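Local coordinates for protein transcription regulator AmtR (Mycobacterium smegmatis, PDB 5E57) that probably binds DNA as a dimeric TetR-family transcription factor that takes part in nitrogen regulation, at residues P80-D92 against L127-I139. Sequence-based numbering, arbitrary orientation.
Sequences PAAPRLHALVIYD and LRSAYRSLAAAVI
Leu88 lies over one face of the Tyr131 ring, its CD2 methyl 3.6 Å from the ring centroid and only 7° off the normal, a nearly axial CH-pi contact. The ring's edge is occupied too, where Val89 CG2 meets Tyr131 CE1 close to the ring plane. Leu85 CD1 approaches Tyr131 CD1 obliquely. With its side chain thus set among Leu85, Leu88, Val89 and Asp92, Tyr131 is a knob in a hole of helix 82-98. Tyr131 OH donates a hydrogen bond to Asp92 OD2 (2.7 Å), which accepts through its anti lone pair; carboxylate and ring are nearly coplanar, 27° apart. An acetate ion, probably from the crystallisation liquor, is bound beside Asp92.

The principle that two helices interlock by reciprocal knobs is illustrated in the all-helical ligand-binding domain of this TetR-family regulator, where the segments run roughly antiparallel, their axes 9.0 Å apart at closest approach and at an angle of 143°. The return knob is Leu85, held among Tyr131, Leu134, Ala135 and Val138. Its two methyls divide the work: CD1 also meets Leu134 CB, and CD2 lies against Val138 CG2 and the backbone of Ala135. Leu134 slides past it in the opposite direction and splits likewise, CD1 touching Leu88 CD2 and CD2 covering a face of the Arg84 guanidinium. That group is also tied down by polar bonds, NE to Pro80 O at 3.2 Å and NH1 to Leu74 O. Small residues permit close approach at the far end, where Ala81 CB is 3.6 Å from Ala137 CB and Val138 CG2 rests on the backbone of Ala82. Leu185 packs on both Leu85 and Ala135, and Val156 of helix 151-165 touches Val89, Asp92 and Tyr131.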
loop_
_atom_site.group_PDB
_atom_site.type_symbol
_atom_site.label_atom_id
_atom_site.label_comp_id
_atom_site.label_asym_id
_atom_site.label_seq_id
_atom_site.Cartn_x
_atom_site.Cartn_y
_atom_site.Cartn_z
ATOM N N PRO A 80 -10.479 -22.045 15.715
ATOM C CA PRO A 80 -10.948 -21.263 14.586
ATOM C C PRO A 80 -9.862 -20.309 14.001
ATOM O O PRO A 80 -9.048 -19.710 14.738
ATOM C CB PRO A 80 -12.155 -20.502 15.160
ATOM C CG PRO A 80 -12.174 -20.743 16.643
ATOM C CD PRO A 80 -11.375 -21.961 16.892
ATOM N N ALA A 81 -9.814 -20.259 12.693
ATOM C CA ALA A 81 -8.874 -19.399 11.991
ATOM C C ALA A 81 -9.175 -17.890 12.185
ATOM O O ALA A 81 -8.258 -17.084 12.281
ATOM C CB ALA A 81 -8.872 -19.744 10.494
ATOM N N ALA A 82 -10.445 -17.491 12.190
ATOM C CA ALA A 82 -10.802 -16.057 12.241
ATOM C C ALA A 82 -10.189 -15.291 13.418
ATOM O O ALA A 82 -9.590 -14.230 13.198
ATOM C CB ALA A 82 -12.327 -15.859 12.177
ATOM N N PRO A 83 -10.292 -15.832 14.654
ATOM C CA PRO A 83 -9.685 -15.098 15.748
ATOM C C PRO A 83 -8.185 -15.047 15.619
ATOM O O PRO A 83 -7.547 -14.172 16.227
ATOM C CB PRO A 83 -10.068 -15.899 16.998
ATOM C CG PRO A 83 -11.406 -16.504 16.640
ATOM C CD PRO A 83 -11.303 -16.793 15.137
ATOM N N ARG A 84 -7.612 -15.971 14.850
ATOM C CA ARG A 84 -6.147 -16.051 14.832
ATOM C C ARG A 84 -5.573 -14.984 13.873
ATOM O O ARG A 84 -4.654 -14.213 14.228
ATOM C CB ARG A 84 -5.686 -17.471 14.503
ATOM C CG ARG A 84 -5.840 -18.400 15.726
ATOM C CD ARG A 84 -5.174 -19.731 15.448
ATOM N NE ARG A 84 -5.941 -20.475 14.508
ATOM C CZ ARG A 84 -5.477 -21.269 13.532
ATOM N NH1 ARG A 84 -4.208 -21.387 13.247
ATOM N NH2 ARG A 84 -6.359 -21.902 12.791
ATOM N N LEU A 85 -6.181 -14.937 12.711
ATOM C CA LEU A 85 -5.915 -13.947 11.737
ATOM C C LEU A 85 -6.204 -12.559 12.289
ATOM O O LEU A 85 -5.337 -11.700 12.257
ATOM C CB LEU A 85 -6.769 -14.185 10.536
ATOM C CG LEU A 85 -6.644 -13.138 9.427
ATOM C CD1 LEU A 85 -5.218 -13.093 8.940
ATOM C CD2 LEU A 85 -7.568 -13.514 8.270
ATOM N N HIS A 86 -7.369 -12.388 12.877
ATOM C CA HIS A 86 -7.658 -11.144 13.564
ATOM C C HIS A 86 -6.568 -10.677 14.486
ATOM O O HIS A 86 -6.187 -9.513 14.428
ATOM C CB HIS A 86 -8.990 -11.153 14.287
ATOM C CG HIS A 86 -9.490 -9.772 14.598
ATOM N ND1 HIS A 86 -9.318 -9.185 15.832
ATOM C CD2 HIS A 86 -10.081 -8.844 13.823
ATOM C CE1 HIS A 86 -9.808 -7.952 15.805
ATOM N NE2 HIS A 86 -10.299 -7.736 14.608
ATOM N N ALA A 87 -6.039 -11.569 15.323
ATOM C CA ALA A 87 -5.084 -11.192 16.300
ATOM C C ALA A 87 -3.782 -10.791 15.556
ATOM O O ALA A 87 -3.125 -9.836 15.960
ATOM C CB ALA A 87 -4.782 -12.330 17.249
ATOM N N LEU A 88 -3.412 -11.524 14.505
ATOM C CA LEU A 88 -2.207 -11.150 13.784
ATOM C C LEU A 88 -2.357 -9.728 13.177
ATOM O O LEU A 88 -1.434 -8.945 13.239
ATOM C CB LEU A 88 -1.925 -12.166 12.674
ATOM C CG LEU A 88 -0.754 -11.885 11.717
ATOM C CD1 LEU A 88 0.548 -11.701 12.449
ATOM C CD2 LEU A 88 -0.660 -13.040 10.713
ATOM N N VAL A 89 -3.514 -9.448 12.591
ATOM C CA VAL A 89 -3.747 -8.165 11.902
ATOM C C VAL A 89 -3.628 -7.036 12.938
ATOM O O VAL A 89 -2.924 -6.035 12.725
ATOM C CB VAL A 89 -5.151 -8.170 11.273
ATOM C CG1 VAL A 89 -5.541 -6.830 10.764
ATOM C CG2 VAL A 89 -5.202 -9.119 10.081
ATOM N N ILE A 90 -4.239 -7.202 14.110
ATOM C CA ILE A 90 -4.162 -6.100 15.077
ATOM C C ILE A 90 -2.716 -5.895 15.463
ATOM O O ILE A 90 -2.215 -4.800 15.418
ATOM C CB ILE A 90 -4.982 -6.364 16.319
ATOM C CG1 ILE A 90 -6.446 -6.499 15.938
ATOM C CG2 ILE A 90 -4.753 -5.296 17.402
ATOM C CD1 ILE A 90 -7.057 -5.419 15.086
ATOM N N TYR A 91 -2.014 -6.972 15.765
ATOM C CA TYR A 91 -0.679 -6.865 16.261
ATOM C C TYR A 91 0.180 -6.250 15.250
ATOM O O TYR A 91 0.998 -5.360 15.551
ATOM C CB TYR A 91 -0.131 -8.255 16.631
ATOM C CG TYR A 91 1.287 -8.249 17.141
ATOM C CD1 TYR A 91 1.564 -7.966 18.495
ATOM C CD2 TYR A 91 2.352 -8.505 16.306
ATOM C CE1 TYR A 91 2.862 -7.962 18.984
ATOM C CE2 TYR A 91 3.676 -8.564 16.805
ATOM C CZ TYR A 91 3.936 -8.288 18.149
ATOM O OH TYR A 91 5.216 -8.304 18.687
ATOM N N ASP A 92 0.043 -6.717 14.032
ATOM C CA ASP A 92 0.981 -6.259 12.984
ATOM C C ASP A 92 0.648 -4.808 12.592
ATOM O O ASP A 92 1.543 -3.950 12.516
ATOM C CB ASP A 92 0.856 -7.197 11.770
ATOM C CG ASP A 92 2.030 -7.124 10.825
ATOM O OD1 ASP A 92 2.959 -6.300 11.038
ATOM O OD2 ASP A 92 1.953 -7.895 9.818
ATOM N N LEU A 127 5.881 -13.999 5.816
ATOM C CA LEU A 127 4.800 -13.348 6.559
ATOM C C LEU A 127 3.554 -13.347 5.723
ATOM O O LEU A 127 2.408 -13.712 6.194
ATOM C CB LEU A 127 5.175 -11.928 6.927
ATOM C CG LEU A 127 4.165 -11.209 7.795
ATOM C CD1 LEU A 127 3.808 -11.970 9.059
ATOM C CD2 LEU A 127 4.665 -9.814 8.119
ATOM N N ARG A 128 3.772 -12.954 4.461
ATOM C CA ARG A 128 2.684 -12.931 3.493
ATOM C C ARG A 128 2.035 -14.292 3.336
ATOM O O ARG A 128 0.792 -14.414 3.262
ATOM C CB ARG A 128 3.162 -12.377 2.155
ATOM C CG ARG A 128 2.131 -12.354 1.053
ATOM C CD ARG A 128 2.697 -11.939 -0.279
ATOM N NE ARG A 128 1.686 -11.876 -1.331
ATOM C CZ ARG A 128 1.964 -11.897 -2.650
ATOM N NH1 ARG A 128 3.191 -11.891 -3.088
ATOM N NH2 ARG A 128 1.014 -11.777 -3.535
ATOM N N SER A 129 2.872 -15.318 3.313
ATOM C CA SER A 129 2.385 -16.670 3.122
ATOM C C SER A 129 1.631 -17.117 4.376
ATOM O O SER A 129 0.611 -17.854 4.276
ATOM C CB SER A 129 3.573 -17.600 2.782
ATOM O OG SER A 129 3.166 -18.951 2.847
ATOM N N ALA A 130 2.073 -16.664 5.566
ATOM C CA ALA A 130 1.364 -17.022 6.741
ATOM C C ALA A 130 -0.014 -16.414 6.736
ATOM O O ALA A 130 -0.981 -17.042 7.119
ATOM C CB ALA A 130 2.118 -16.606 7.976
ATOM N N TYR A 131 -0.114 -15.151 6.363
ATOM C CA TYR A 131 -1.405 -14.509 6.273
ATOM C C TYR A 131 -2.310 -15.233 5.337
ATOM O O TYR A 131 -3.488 -15.428 5.625
ATOM C CB TYR A 131 -1.261 -13.045 5.773
ATOM C CG TYR A 131 -1.051 -11.984 6.848
ATOM C CD1 TYR A 131 -2.121 -11.388 7.468
ATOM C CD2 TYR A 131 0.225 -11.491 7.151
ATOM C CE1 TYR A 131 -1.952 -10.375 8.400
ATOM C CE2 TYR A 131 0.392 -10.487 8.077
ATOM C CZ TYR A 131 -0.701 -9.933 8.707
ATOM O OH TYR A 131 -0.504 -8.910 9.660
ATOM N N ARG A 132 -1.784 -15.601 4.162
ATOM C CA ARG A 132 -2.641 -16.198 3.163
ATOM C C ARG A 132 -3.207 -17.569 3.645
ATOM O O ARG A 132 -4.385 -17.903 3.342
ATOM C CB ARG A 132 -1.845 -16.357 1.844
ATOM C CG ARG A 132 -2.665 -16.915 0.720
ATOM C CD ARG A 132 -1.851 -17.425 -0.443
ATOM N NE ARG A 132 -1.023 -16.326 -0.959
ATOM C CZ ARG A 132 -1.427 -15.360 -1.797
ATOM N NH1 ARG A 132 -2.674 -15.311 -2.272
ATOM N NH2 ARG A 132 -0.549 -14.431 -2.178
ATOM N N SER A 133 -2.369 -18.348 4.350
ATOM C CA SER A 133 -2.821 -19.590 4.959
ATOM C C SER A 133 -3.907 -19.353 5.948
ATOM O O SER A 133 -4.901 -20.014 5.862
ATOM C CB SER A 133 -1.704 -20.354 5.697
ATOM O OG SER A 133 -0.660 -20.650 4.793
ATOM N N LEU A 134 -3.711 -18.446 6.923
ATOM C CA LEU A 134 -4.785 -18.155 7.874
ATOM C C LEU A 134 -6.012 -17.670 7.157
ATOM O O LEU A 134 -7.123 -18.155 7.418
ATOM C CB LEU A 134 -4.388 -17.105 8.903
ATOM C CG LEU A 134 -3.302 -17.562 9.822
ATOM C CD1 LEU A 134 -2.732 -16.366 10.544
ATOM C CD2 LEU A 134 -3.860 -18.607 10.797
ATOM N N ALA A 135 -5.839 -16.735 6.226
ATOM C CA ALA A 135 -6.993 -16.208 5.501
ATOM C C ALA A 135 -7.731 -17.244 4.611
ATOM O O ALA A 135 -8.962 -17.203 4.458
ATOM C CB ALA A 135 -6.599 -15.008 4.648
ATOM N N ALA A 136 -6.992 -18.139 3.997
ATOM C CA ALA A 136 -7.631 -19.195 3.183
ATOM C C ALA A 136 -8.484 -20.111 4.100
ATOM O O ALA A 136 -9.539 -20.593 3.697
ATOM C CB ALA A 136 -6.587 -20.005 2.440
ATOM N N ALA A 137 -8.062 -20.289 5.352
ATOM C CA ALA A 137 -8.863 -21.088 6.294
ATOM C C ALA A 137 -10.115 -20.288 6.766
ATOM O O ALA A 137 -11.192 -20.868 7.009
ATOM C CB ALA A 137 -7.984 -21.558 7.491
ATOM N N VAL A 138 -10.020 -18.956 6.860
ATOM C CA VAL A 138 -11.196 -18.186 7.288
ATOM C C VAL A 138 -12.232 -18.260 6.176
ATOM O O VAL A 138 -13.454 -18.422 6.414
ATOM C CB VAL A 138 -10.871 -16.715 7.617
ATOM C CG1 VAL A 138 -12.145 -15.950 7.894
ATOM C CG2 VAL A 138 -9.876 -16.621 8.776
ATOM N N ILE A 139 -11.728 -18.133 4.954
ATOM C CA ILE A 139 -12.545 -18.274 3.782
ATOM C C ILE A 139 -13.304 -19.619 3.748
ATOM O O ILE A 139 -14.516 -19.621 3.503
ATOM C CB ILE A 139 -11.738 -18.084 2.481
ATOM C CG1 ILE A 139 -11.369 -16.589 2.307
ATOM C CG2 ILE A 139 -12.562 -18.487 1.271
ATOM C CD1 ILE A 139 -10.225 -16.359 1.322
#